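Local coordinates for protein trans-2-enoyl-CoA reductase [NADH] (Treponema denticola ATCC 35405, PDB 4GGO) that catalyses the NADH-dependent reduction of the carbon-carbon double bond of trans-2-enoyl-CoA, turning crotonyl-CoA into butyryl-CoA in fatty acid synthesis, at residues 53-58 and 65-70; 60-65 and 230-235; 144-149 and 207-212; 276-281 and 312-317. All coordinates share one frame; numbering follows the deposited sequence.

Contact 1 of 4, residues 53-58 and 65-70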
loop_
_atom_site.group_PDB
_atom_site.type_symbol
_atom_site.label_atom_id
_atom_site.label_comp_id
_atom_site.label_asym_id
_atom_site.label_seq_id
_atom_site.Cartn_x
_atom_site.Cartn_y
_atom_site.Cartn_z
ATOM N N VAL A 53 -2.860 -15.512 7.882
ATOM C CA VAL A 53 -2.322 -14.182 7.624
ATOM C C VAL A 53 -3.190 -13.057 8.182
ATOM O O VAL A 53 -4.404 -13.036 7.988
ATOM C CB VAL A 53 -2.118 -13.949 6.114
ATOM C CG1 VAL A 53 -1.415 -12.621 5.872
ATOM C CG2 VAL A 53 -1.322 -15.095 5.502
ATOM N N LEU A 54 -2.550 -12.124 8.877
ATOM C CA LEU A 54 -3.205 -10.901 9.311
ATOM C C LEU A 54 -2.718 -9.744 8.445
ATOM O O LEU A 54 -1.513 -9.518 8.327
ATOM C CB LEU A 54 -2.891 -10.620 10.781
ATOM C CG LEU A 54 -3.482 -9.340 11.378
ATOM C CD1 LEU A 54 -5.005 -9.378 11.345
ATOM C CD2 LEU A 54 -2.976 -9.128 12.798
ATOM N N VAL A 55 -3.650 -9.024 7.830
ATOM C CA VAL A 55 -3.296 -7.872 7.008
ATOM C C VAL A 55 -3.921 -6.595 7.553
ATOM O O VAL A 55 -5.144 -6.455 7.595
ATOM C CB VAL A 55 -3.719 -8.053 5.536
ATOM C CG1 VAL A 55 -3.337 -6.823 4.723
ATOM C CG2 VAL A 55 -3.078 -9.299 4.948
ATOM N N LEU A 56 -3.069 -5.666 7.969
ATOM C CA LEU A 56 -3.524 -4.402 8.529
ATOM C C LEU A 56 -3.518 -3.319 7.455
ATOM O O LEU A 56 -2.460 -2.892 6.996
ATOM C CB LEU A 56 -2.640 -4.009 9.711
ATOM C CG LEU A 56 -2.569 -5.096 10.787
ATOM C CD1 LEU A 56 -1.545 -4.759 11.856
ATOM C CD2 LEU A 56 -3.944 -5.317 11.405
ATOM N N GLY A 57 -4.710 -2.882 7.063
ATOM C CA GLY A 57 -4.865 -2.000 5.921
ATOM C C GLY A 57 -5.093 -2.852 4.689
ATOM O O GLY A 57 -4.332 -2.792 3.725
ATOM N N CYS A 58 -6.161 -3.641 4.725
ATOM C CA CYS A 58 -6.379 -4.711 3.758
ATOM C C CYS A 58 -7.217 -4.306 2.552
ATOM O O CYS A 58 -7.432 -5.114 1.651
ATOM C CB CYS A 58 -7.084 -5.872 4.453
ATOM S SG CYS A 58 -8.714 -5.407 5.104
ATOM N N ALA A 65 -3.357 -6.187 -2.108
ATOM C CA ALA A 65 -2.591 -7.125 -2.919
ATOM C C ALA A 65 -1.956 -8.210 -2.053
ATOM O O ALA A 65 -1.795 -9.350 -2.489
ATOM C CB ALA A 65 -1.528 -6.389 -3.724
ATOM N N SER A 66 -1.606 -7.846 -0.824
ATOM C CA SER A 66 -1.008 -8.785 0.119
ATOM C C SER A 66 -2.014 -9.837 0.570
ATOM O O SER A 66 -1.673 -11.009 0.727
ATOM C CB SER A 66 -0.446 -8.043 1.332
ATOM O OG SER A 66 0.505 -7.069 0.936
ATOM N N ARG A 67 -3.256 -9.412 0.780
ATOM C CA ARG A 67 -4.305 -10.330 1.199
ATOM C C ARG A 67 -4.687 -11.246 0.043
ATOM O O ARG A 67 -4.852 -12.453 0.221
ATOM C CB ARG A 67 -5.529 -9.564 1.705
ATOM C CG ARG A 67 -6.418 -10.381 2.629
ATOM C CD ARG A 67 -7.680 -9.626 3.021
ATOM N NE ARG A 67 -8.513 -10.416 3.924
ATOM C CZ ARG A 67 -9.714 -10.045 4.358
ATOM N NH1 ARG A 67 -10.237 -8.889 3.970
ATOM N NH2 ARG A 67 -10.394 -10.833 5.179
ATOM N N ILE A 68 -4.812 -10.664 -1.146
ATOM C CA ILE A 68 -5.152 -11.420 -2.349
ATOM C C ILE A 68 -4.083 -12.461 -2.692
ATOM O O ILE A 68 -4.404 -13.601 -3.031
ATOM C CB ILE A 68 -5.379 -10.479 -3.552
ATOM C CG1 ILE A 68 -6.656 -9.661 -3.349
ATOM C CG2 ILE A 68 -5.458 -11.265 -4.853
ATOM C CD1 ILE A 68 -6.944 -8.690 -4.471
ATOM N N THR A 69 -2.815 -12.068 -2.596
ATOM C CA THR A 69 -1.715 -12.985 -2.879
ATOM C C THR A 69 -1.696 -14.149 -1.887
ATOM O O THR A 69 -1.515 -15.303 -2.273
ATOM C CB THR A 69 -0.348 -12.268 -2.855
ATOM O OG1 THR A 69 -0.342 -11.209 -3.821
ATOM C CG2 THR A 69 0.776 -13.246 -3.182
ATOM N N ALA A 70 -1.890 -13.838 -0.610
ATOM C CA ALA A 70 -1.903 -14.862 0.429
ATOM C C ALA A 70 -3.078 -15.816 0.253
ATOM O O ALA A 70 -2.918 -17.032 0.336
ATOM C CB ALA A 70 -1.941 -14.222 1.810
HETATM O O HOH W 1 -9.675 -6.911 1.457
#
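Val53 and Val55, one strand repeat apart, each turn a methyl onto the helix that follows. Val53 CG2 meets Ala70 CB at 3.8 Å, and Val55 CG2 lies 4.1 Å from Arg67 CB, touching the foot of the arginine rather than its charged end. In Val55 it is CG1 that stands opposite the backbone N (chi1 180°), which leaves CG2 beside that N and facing the helix. Further along, Arg67 runs as an extended chain past Cys58: its CD approaches Cys58 CB at 4.1 Å, and its NH1 comes to 4.0 Å of Cys58 SG, which sits obliquely to the guanidinium. Here strand 52-56, the loop after it and helix 61-74 make up the first half of a beta-alpha-beta unit of the Rossmann fold, the strand running on into Gly57 and Cys58 of the NAD(+) site. The CA atoms of Val55 and Arg67 are 6.4 Å apart, and the two segments bury 236 Å² between them. A water bridges the loop and the arginine, donating to Cys58 O at 2.9 Å and accepting from Arg67 NH1 at 3.2 Å. Outside this shell the guanidinium is positioned by hydroxyls of the two next strands, with NE bonded to Thr78 and NH1 to Thr116. At the other end of the contact, Tyr319 of helix 311-323 packs on Ala70, the residue that receives the Val53 methyl.

Contact 2 of 4, residues 60-65 and 230-235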
loop_
_atom_site.group_PDB
_atom_site.type_symbol
_atom_site.label_atom_id
_atom_site.label_comp_id
_atom_site.label_asym_id
_atom_site.label_seq_id
_atom_site.Cartn_x
_atom_site.Cartn_y
_atom_site.Cartn_z
ATOM N N ASN A 60 -6.984 -1.672 0.233
ATOM C CA ASN A 60 -6.446 -1.035 -0.965
ATOM C C ASN A 60 -4.931 -1.139 -1.077
ATOM O O ASN A 60 -4.247 -1.465 -0.107
ATOM C CB ASN A 60 -6.863 0.435 -1.023
ATOM C CG ASN A 60 -6.069 1.302 -0.066
ATOM O OD1 ASN A 60 -6.257 1.242 1.149
ATOM N ND2 ASN A 60 -5.180 2.122 -0.614
ATOM N N GLY A 61 -4.421 -0.857 -2.272
ATOM C CA GLY A 61 -2.991 -0.802 -2.513
ATOM C C GLY A 61 -2.241 -2.076 -2.181
ATOM O O GLY A 61 -2.686 -3.177 -2.503
ATOM N N TYR A 62 -1.097 -1.915 -1.527
ATOM C CA TYR A 62 -0.227 -3.036 -1.192
ATOM C C TYR A 62 -0.866 -3.976 -0.176
ATOM O O TYR A 62 -0.597 -5.177 -0.176
ATOM C CB TYR A 62 1.119 -2.520 -0.678
ATOM C CG TYR A 62 1.990 -1.915 -1.760
ATOM C CD1 TYR A 62 2.159 -2.558 -2.981
ATOM C CD2 TYR A 62 2.634 -0.699 -1.565
ATOM C CE1 TYR A 62 2.953 -2.013 -3.975
ATOM C CE2 TYR A 62 3.429 -0.144 -2.554
ATOM C CZ TYR A 62 3.583 -0.805 -3.756
ATOM O OH TYR A 62 4.372 -0.259 -4.744
ATOM N N GLY A 63 -1.711 -3.425 0.690
ATOM C CA GLY A 63 -2.414 -4.229 1.672
ATOM C C GLY A 63 -3.379 -5.196 1.013
ATOM O O GLY A 63 -3.371 -6.390 1.307
ATOM N N LEU A 64 -4.208 -4.674 0.115
ATOM C CA LEU A 64 -5.157 -5.492 -0.633
ATOM C C LEU A 64 -4.448 -6.569 -1.452
ATOM O O LEU A 64 -4.878 -7.722 -1.486
ATOM C CB LEU A 64 -6.004 -4.610 -1.554
ATOM C CG LEU A 64 -6.959 -5.317 -2.518
ATOM C CD1 LEU A 64 -7.968 -6.164 -1.760
ATOM C CD2 LEU A 64 -7.661 -4.305 -3.413
ATOM N N ALA A 65 -3.357 -6.187 -2.108
ATOM C CA ALA A 65 -2.591 -7.125 -2.919
ATOM C C ALA A 65 -1.956 -8.210 -2.053
ATOM O O ALA A 65 -1.795 -9.350 -2.489
ATOM C CB ALA A 65 -1.528 -6.389 -3.724
ATOM N N LEU A 230 5.862 -7.685 8.321
ATOM C CA LEU A 230 6.435 -6.679 7.437
ATOM C C LEU A 230 5.698 -5.353 7.547
ATOM O O LEU A 230 4.486 -5.321 7.746
ATOM C CB LEU A 230 6.379 -7.152 5.982
ATOM C CG LEU A 230 6.886 -8.552 5.638
ATOM C CD1 LEU A 230 6.732 -8.811 4.147
ATOM C CD2 LEU A 230 8.330 -8.719 6.061
ATOM N N ALA A 231 6.443 -4.262 7.415
ATOM C CA ALA A 231 5.850 -2.940 7.287
ATOM C C ALA A 231 6.348 -2.318 5.988
ATOM O O ALA A 231 7.553 -2.249 5.747
ATOM C CB ALA A 231 6.215 -2.066 8.477
ATOM N N TYR A 232 5.417 -1.884 5.148
ATOM C CA TYR A 232 5.771 -1.335 3.846
ATOM C C TYR A 232 6.249 0.106 3.959
ATOM O O TYR A 232 5.781 0.864 4.810
ATOM C CB TYR A 232 4.592 -1.444 2.881
ATOM C CG TYR A 232 4.233 -2.873 2.545
ATOM C CD1 TYR A 232 5.221 -3.840 2.406
ATOM C CD2 TYR A 232 2.910 -3.260 2.377
ATOM C CE1 TYR A 232 4.905 -5.151 2.101
ATOM C CE2 TYR A 232 2.582 -4.572 2.072
ATOM C CZ TYR A 232 3.585 -5.512 1.935
ATOM O OH TYR A 232 3.273 -6.818 1.632
ATOM N N SER A 233 7.191 0.473 3.096
ATOM C CA SER A 233 7.771 1.807 3.115
ATOM C C SER A 233 8.291 2.192 1.735
ATOM O O SER A 233 8.087 1.469 0.762
ATOM C CB SER A 233 8.900 1.880 4.143
ATOM O OG SER A 233 9.426 3.191 4.222
ATOM N N TYR A 234 8.966 3.334 1.657
ATOM C CA TYR A 234 9.467 3.837 0.384
ATOM C C TYR A 234 10.719 4.678 0.597
ATOM O O TYR A 234 10.821 5.417 1.574
ATOM C CB TYR A 234 8.383 4.659 -0.317
ATOM C CG TYR A 234 8.734 5.086 -1.726
ATOM C CD1 TYR A 234 9.070 4.149 -2.693
ATOM C CD2 TYR A 234 8.706 6.426 -2.092
ATOM C CE1 TYR A 234 9.388 4.535 -3.981
ATOM C CE2 TYR A 234 9.016 6.821 -3.379
ATOM C CZ TYR A 234 9.353 5.872 -4.320
ATOM O OH TYR A 234 9.665 6.263 -5.602
ATOM N N ILE A 235 11.677 4.552 -0.315
ATOM C CA ILE A 235 12.918 5.310 -0.228
ATOM C C ILE A 235 12.977 6.364 -1.331
ATOM O O ILE A 235 13.347 7.514 -1.087
ATOM C CB ILE A 235 14.148 4.380 -0.284
ATOM C CG1 ILE A 235 14.287 3.613 1.032
ATOM C CG2 ILE A 235 15.415 5.169 -0.557
ATOM C CD1 ILE A 235 15.460 2.660 1.066
#
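Tyr232 OH and Tyr62 O, one from each side of this contact, both hydrogen-bond to Ser66 OG, one turn further along helix 61-74. That grip ties the hydroxyl end of Tyr232 to the helix. The rings themselves form an edge-to-face pair, the edge of Tyr62 directed at the face of Tyr232, with centroids 5.9 Å apart and planes at 66°. The closest approach is made not by the Tyr62 ring but by its CB, 3.6 Å from Tyr232 CD2 and 3.7 Å from Tyr232 CE2. With CG beside its own backbone N (chi1 -72°), Tyr62 then carries its hydroxyl away from the strand, where it bonds to Lys278 O. Each hydroxyl thus has a polar partner, Ser66 for Tyr232 and Lys278 for Tyr62. Asn277 and helix 311-323 pack against the pair as well. Tyr62 belongs to the NAD(+) site, and Tyr234, two residues beyond Tyr232, binds substrate and meets the ring of the probable proton donor Tyr244 edge-to-face. Rossmann folds bind the dinucleotide at the C-terminal ends of their parallel strands, and here the helix after strand 52-56 meets the end of strand 227-233 beside that site.

Contact 3 of 4, residues 144-149 and 207-212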
loop_
_atom_site.group_PDB
_atom_site.type_symbol
_atom_site.label_atom_id
_atom_site.label_comp_id
_atom_site.label_asym_id
_atom_site.label_seq_id
_atom_site.Cartn_x
_atom_site.Cartn_y
_atom_site.Cartn_z
ATOM N N ILE A 144 2.253 -11.467 9.196
ATOM C CA ILE A 144 1.523 -10.258 9.559
ATOM C C ILE A 144 1.957 -9.079 8.701
ATOM O O ILE A 144 3.078 -8.588 8.822
ATOM C CB ILE A 144 1.713 -9.903 11.042
ATOM C CG1 ILE A 144 1.278 -11.071 11.927
ATOM C CG2 ILE A 144 0.931 -8.645 11.394
ATOM C CD1 ILE A 144 1.425 -10.798 13.400
ATOM N N VAL A 145 1.061 -8.624 7.834
ATOM C CA VAL A 145 1.373 -7.531 6.925
ATOM C C VAL A 145 0.848 -6.205 7.458
ATOM O O VAL A 145 -0.361 -6.010 7.586
ATOM C CB VAL A 145 0.792 -7.789 5.524
ATOM C CG1 VAL A 145 1.132 -6.640 4.587
ATOM C CG2 VAL A 145 1.314 -9.111 4.971
ATOM N N TYR A 146 1.764 -5.294 7.771
ATOM C CA TYR A 146 1.385 -3.971 8.252
ATOM C C TYR A 146 1.438 -2.957 7.117
ATOM O O TYR A 146 2.514 -2.498 6.734
ATOM C CB TYR A 146 2.296 -3.527 9.399
ATOM C CG TYR A 146 1.808 -2.287 10.116
ATOM C CD1 TYR A 146 2.166 -1.018 9.676
ATOM C CD2 TYR A 146 0.985 -2.386 11.229
ATOM C CE1 TYR A 146 1.718 0.117 10.328
ATOM C CE2 TYR A 146 0.532 -1.258 11.887
ATOM C CZ TYR A 146 0.901 -0.010 11.432
ATOM O OH TYR A 146 0.453 1.115 12.084
ATOM N N SER A 147 0.272 -2.605 6.585
ATOM C CA SER A 147 0.196 -1.678 5.461
ATOM C C SER A 147 -0.797 -0.550 5.719
ATOM O O SER A 147 -1.537 -0.145 4.822
ATOM C CB SER A 147 -0.186 -2.425 4.181
ATOM O OG SER A 147 -0.281 -1.537 3.080
ATOM N N LEU A 148 -0.813 -0.046 6.949
ATOM C CA LEU A 148 -1.716 1.042 7.307
ATOM C C LEU A 148 -1.285 2.356 6.666
ATOM O O LEU A 148 -0.116 2.740 6.732
ATOM C CB LEU A 148 -1.812 1.193 8.828
ATOM C CG LEU A 148 -2.553 0.074 9.561
ATOM C CD1 LEU A 148 -2.586 0.341 11.056
ATOM C CD2 LEU A 148 -3.965 -0.082 9.013
ATOM N N ALA A 149 -2.238 3.039 6.041
ATOM C CA ALA A 149 -1.971 4.308 5.379
ATOM C C ALA A 149 -3.005 5.351 5.785
ATOM O O ALA A 149 -4.085 5.428 5.200
ATOM C CB ALA A 149 -1.961 4.128 3.871
ATOM N N GLY A 207 6.651 3.312 13.610
ATOM C CA GLY A 207 6.364 1.918 13.898
ATOM C C GLY A 207 5.750 1.639 15.260
ATOM O O GLY A 207 5.808 0.509 15.746
ATOM N N GLU A 208 5.155 2.655 15.876
ATOM C CA GLU A 208 4.551 2.484 17.198
ATOM C C GLU A 208 3.378 1.504 17.193
ATOM O O GLU A 208 3.347 0.562 17.985
ATOM C CB GLU A 208 4.115 3.827 17.789
ATOM C CG GLU A 208 5.266 4.692 18.283
ATOM C CD GLU A 208 4.801 5.836 19.166
ATOM O OE1 GLU A 208 3.576 6.077 19.239
ATOM O OE2 GLU A 208 5.660 6.488 19.795
ATOM N N ASP A 209 2.419 1.728 16.302
ATOM C CA ASP A 209 1.233 0.879 16.239
ATOM C C ASP A 209 1.583 -0.539 15.807
ATOM O O ASP A 209 0.993 -1.508 16.285
ATOM C CB ASP A 209 0.194 1.466 15.286
ATOM C CG ASP A 209 -1.084 0.652 15.252
ATOM O OD1 ASP A 209 -1.673 0.424 16.330
ATOM O OD2 ASP A 209 -1.494 0.233 14.149
ATOM N N TRP A 210 2.542 -0.648 14.894
ATOM C CA TRP A 210 3.023 -1.937 14.415
ATOM C C TRP A 210 3.528 -2.773 15.584
ATOM O O TRP A 210 3.126 -3.923 15.760
ATOM C CB TRP A 210 4.148 -1.722 13.400
ATOM C CG TRP A 210 4.731 -2.977 12.833
ATOM C CD1 TRP A 210 4.143 -4.206 12.767
ATOM C CD2 TRP A 210 6.030 -3.122 12.247
ATOM N NE1 TRP A 210 4.995 -5.107 12.176
ATOM C CE2 TRP A 210 6.161 -4.467 11.849
ATOM C CE3 TRP A 210 7.095 -2.245 12.023
ATOM C CZ2 TRP A 210 7.313 -4.955 11.236
ATOM C CZ3 TRP A 210 8.240 -2.732 11.415
ATOM C CH2 TRP A 210 8.339 -4.075 11.029
ATOM N N GLU A 211 4.407 -2.178 16.383
ATOM C CA GLU A 211 4.976 -2.851 17.542
ATOM C C GLU A 211 3.892 -3.168 18.568
ATOM O O GLU A 211 3.946 -4.193 19.245
ATOM C CB GLU A 211 6.073 -1.989 18.170
ATOM C CG GLU A 211 6.910 -2.707 19.216
ATOM C CD GLU A 211 8.073 -1.867 19.707
ATOM O OE1 GLU A 211 7.962 -0.623 19.682
ATOM O OE2 GLU A 211 9.102 -2.449 20.109
ATOM N N ARG A 212 2.904 -2.285 18.671
ATOM C CA ARG A 212 1.794 -2.491 19.592
ATOM C C ARG A 212 0.962 -3.695 19.161
ATOM O O ARG A 212 0.538 -4.494 19.996
ATOM C CB ARG A 212 0.918 -1.238 19.674
ATOM C CG ARG A 212 -0.034 -1.222 20.862
ATOM C CD ARG A 212 -0.902 0.027 20.858
ATOM N NE ARG A 212 -1.766 0.106 22.034
ATOM C CZ ARG A 212 -1.507 0.849 23.105
ATOM N NH1 ARG A 212 -0.406 1.588 23.152
ATOM N NH2 ARG A 212 -2.352 0.861 24.127
#
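An aromatic and polar seam joins the end of strand 141-146 to the first turn of helix 208-219, with Tyr146 wedged against Trp210 and Asp209. The CA atoms of Tyr146 and Trp210 are 6.7 Å apart, and each residue lays its CB over the other's ring. Trp210 CB stands 3.9 Å from the centroid of the Tyr146 ring, 10° off the normal. Tyr146 CB in turn stands 4.2 Å from the centroid of the Trp210 five-membered ring, 22° off its normal. These are reciprocal CH-pi contacts, the ring planes themselves meeting obliquely. The helix thus covers one flank of the parallel Rossmann sheet at strand 141-146, whose following loop contributes Leu148 and Ala149 to the NAD(+) site. Leu148 CG covers the opposite face of the tyrosine ring from Trp210 CB, offset toward its rim. Extending CG away from the backbone N (chi1 -169°) carries the Tyr146 hydroxyl to Asp209, where Tyr146 OH donates to Asp209 OD2 at 3.0 Å through the anti lone pair. The same Asp209 OD2 lies 3.3 Å from Leu148 CD1. Asp209 OD1 is engaged by a salt bridge to Lys127, and the indole NE1 of Trp210 by a hydrogen bond to Thr229, on the neighbouring strand.

Contact 4 of 4, residues 276-281 and 312-317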
loop_
_atom_site.group_PDB
_atom_site.type_symbol
_atom_site.label_atom_id
_atom_site.label_comp_id
_atom_site.label_asym_id
_atom_site.label_seq_id
_atom_site.Cartn_x
_atom_site.Cartn_y
_atom_site.Cartn_z
ATOM N N VAL A 276 10.747 -2.251 1.545
ATOM C CA VAL A 276 10.740 -1.051 0.723
ATOM C C VAL A 276 10.180 -1.387 -0.651
ATOM O O VAL A 276 10.787 -2.139 -1.413
ATOM C CB VAL A 276 12.148 -0.450 0.575
ATOM C CG1 VAL A 276 12.064 0.937 -0.047
ATOM C CG2 VAL A 276 12.837 -0.383 1.929
ATOM N N ASN A 277 9.012 -0.833 -0.955
ATOM C CA ASN A 277 8.337 -1.111 -2.214
ATOM C C ASN A 277 8.575 -0.014 -3.247
ATOM O O ASN A 277 9.191 1.010 -2.947
ATOM C CB ASN A 277 6.838 -1.305 -1.981
ATOM C CG ASN A 277 6.538 -2.480 -1.063
ATOM O OD1 ASN A 277 7.445 -3.095 -0.501
ATOM N ND2 ASN A 277 5.256 -2.789 -0.904
ATOM N N LYS A 278 8.084 -0.231 -4.464
ATOM C CA LYS A 278 8.265 0.739 -5.537
ATOM C C LYS A 278 7.302 1.912 -5.393
ATOM O O LYS A 278 6.350 1.857 -4.613
ATOM C CB LYS A 278 8.081 0.081 -6.907
ATOM C CG LYS A 278 6.630 -0.161 -7.298
ATOM C CD LYS A 278 6.525 -0.811 -8.671
ATOM C CE LYS A 278 6.979 0.129 -9.778
ATOM N NZ LYS A 278 6.029 1.262 -9.968
ATOM N N GLY A 279 7.556 2.973 -6.152
ATOM C CA GLY A 279 6.695 4.138 -6.140
ATOM C C GLY A 279 5.411 3.893 -6.903
ATOM O O GLY A 279 5.397 3.174 -7.902
ATOM N N LEU A 280 4.328 4.493 -6.427
ATOM C CA LEU A 280 3.023 4.331 -7.053
ATOM C C LEU A 280 2.155 5.550 -6.777
ATOM O O LEU A 280 2.453 6.343 -5.883
ATOM C CB LEU A 280 2.319 3.076 -6.527
ATOM C CG LEU A 280 1.640 3.187 -5.157
ATOM C CD1 LEU A 280 0.644 2.057 -4.959
ATOM C CD2 LEU A 280 2.656 3.196 -4.023
ATOM N N VAL A 281 1.081 5.694 -7.545
ATOM C CA VAL A 281 0.142 6.785 -7.334
ATOM C C VAL A 281 -0.622 6.567 -6.037
ATOM O O VAL A 281 -1.300 5.554 -5.870
ATOM C CB VAL A 281 -0.868 6.900 -8.490
ATOM C CG1 VAL A 281 -1.881 8.000 -8.198
ATOM C CG2 VAL A 281 -0.147 7.161 -9.802
ATOM N N ILE A 312 -0.242 -5.584 -7.421
ATOM C CA ILE A 312 -0.356 -7.040 -7.413
ATOM C C ILE A 312 0.891 -7.716 -7.991
ATOM O O ILE A 312 1.255 -8.815 -7.575
ATOM C CB ILE A 312 -1.649 -7.529 -8.124
ATOM C CG1 ILE A 312 -1.958 -8.981 -7.746
ATOM C CG2 ILE A 312 -1.554 -7.347 -9.635
ATOM C CD1 ILE A 312 -2.258 -9.179 -6.275
ATOM N N GLU A 313 1.557 -7.051 -8.933
ATOM C CA GLU A 313 2.805 -7.578 -9.482
ATOM C C GLU A 313 3.905 -7.501 -8.429
ATOM O O GLU A 313 4.668 -8.448 -8.241
ATOM C CB GLU A 313 3.224 -6.814 -10.743
ATOM C CG GLU A 313 2.353 -7.077 -11.964
ATOM C CD GLU A 313 1.071 -6.262 -11.967
ATOM O OE1 GLU A 313 0.949 -5.331 -11.143
ATOM O OE2 GLU A 313 0.187 -6.554 -12.799
ATOM N N GLN A 314 3.969 -6.362 -7.745
ATOM C CA GLN A 314 4.931 -6.137 -6.671
ATOM C C GLN A 314 4.826 -7.180 -5.564
ATOM O O GLN A 314 5.822 -7.784 -5.172
ATOM C CB GLN A 314 4.715 -4.750 -6.063
ATOM C CG GLN A 314 5.482 -3.639 -6.738
ATOM C CD GLN A 314 6.816 -3.375 -6.074
ATOM O OE1 GLN A 314 6.871 -2.847 -4.964
ATOM N NE2 GLN A 314 7.899 -3.742 -6.750
ATOM N N ILE A 315 3.612 -7.383 -5.062
ATOM C CA ILE A 315 3.404 -8.233 -3.897
ATOM C C ILE A 315 3.536 -9.724 -4.206
ATOM O O ILE A 315 4.082 -10.481 -3.403
ATOM C CB ILE A 315 2.056 -7.933 -3.216
ATOM C CG1 ILE A 315 1.981 -6.451 -2.843
ATOM C CG2 ILE A 315 1.876 -8.801 -1.987
ATOM C CD1 ILE A 315 3.182 -5.955 -2.064
ATOM N N THR A 316 3.046 -10.148 -5.366
ATOM C CA THR A 316 3.246 -11.531 -5.786
ATOM C C THR A 316 4.737 -11.838 -5.902
ATOM O O THR A 316 5.184 -12.915 -5.512
ATOM C CB THR A 316 2.541 -11.852 -7.118
ATOM O OG1 THR A 316 2.863 -10.853 -8.092
ATOM C CG2 THR A 316 1.035 -11.909 -6.924
ATOM N N ARG A 317 5.506 -10.882 -6.420
ATOM C CA ARG A 317 6.956 -11.042 -6.494
ATOM C C ARG A 317 7.561 -11.080 -5.094
ATOM O O ARG A 317 8.495 -11.840 -4.832
ATOM C CB ARG A 317 7.600 -9.925 -7.324
ATOM C CG ARG A 317 9.123 -9.992 -7.360
ATOM C CD ARG A 317 9.706 -9.316 -8.598
ATOM N NE ARG A 317 9.587 -7.860 -8.565
ATOM C CZ ARG A 317 10.502 -7.047 -8.044
ATOM N NH1 ARG A 317 11.601 -7.546 -7.498
ATOM N NH2 ARG A 317 10.316 -5.733 -8.065
#
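Lys278 and Gln314 carry most of this contact, which joins helix 311-323 to the loop leaving strand 270-276 of the parallel Rossmann sheet, just ahead of the NAD(+)-binding residues Leu280 and Val281. One hydrogen bond spans the two segments: Lys278 N donates to Gln314 OE1 at 2.9 Å, so that a main-chain N-H of the loop is satisfied by a helix side chain. The glutamine chain reaches the loop by bending sharply at chi2 (-93°). The bond is nearly straight at the hydrogen, 171°, yet the donor stands above the amide plane, 48° out of it, so it is not directed at a lone pair. The other end of the same amide is also held, since Gln314 NE2 bonds to Ile340 O and to Glu309, which leaves the group little freedom to rotate. Van der Waals contacts flank the bond. The aliphatic part of Lys278 crosses the glutamine amide, with Lys278 CG 3.4 Å from Gln314 CD and Lys278 CD 3.6 Å from Gln314 CG. On the preceding residue, Asn277 CB closes in on Gln314 OE1 at 3.4 Å. Of the outer partners, Tyr62 packs on Gln314, while Glu344 accepts from Gly279 N. The lysine's charged end finds an acceptor in its own loop, with a weak second bond to Glu309 O: folded at its two last torsions, Lys278 turns its NZ back to Gly279 O at 2.9 Å, almost in line with that carbonyl bond.

How the contacts relate
Contacts 1, 2 and 3 all reach one parallel sheet, whose strands 52-56, 141-146 and 227-233 lie side by side; contact 4 hangs from the loop after the next strand, 270-276. Contacts 1 and 2 share Ala65 and helix 61-74, their centres about 9 Å apart. Contacts 2 and 4 are closest, about 7 Å between centres, and Ser233 O meets Asn277 N at 3.0 Å. Contacts 3 and 4 are farthest apart, about 18 Å between centres, and do not touch. Along the chain contacts 1 and 2 interlace, contact 3 is nested inside the loop closed by contact 2, and contact 4 comes last. Together they bring NAD(+)-binding residues from distant parts of the chain to one site.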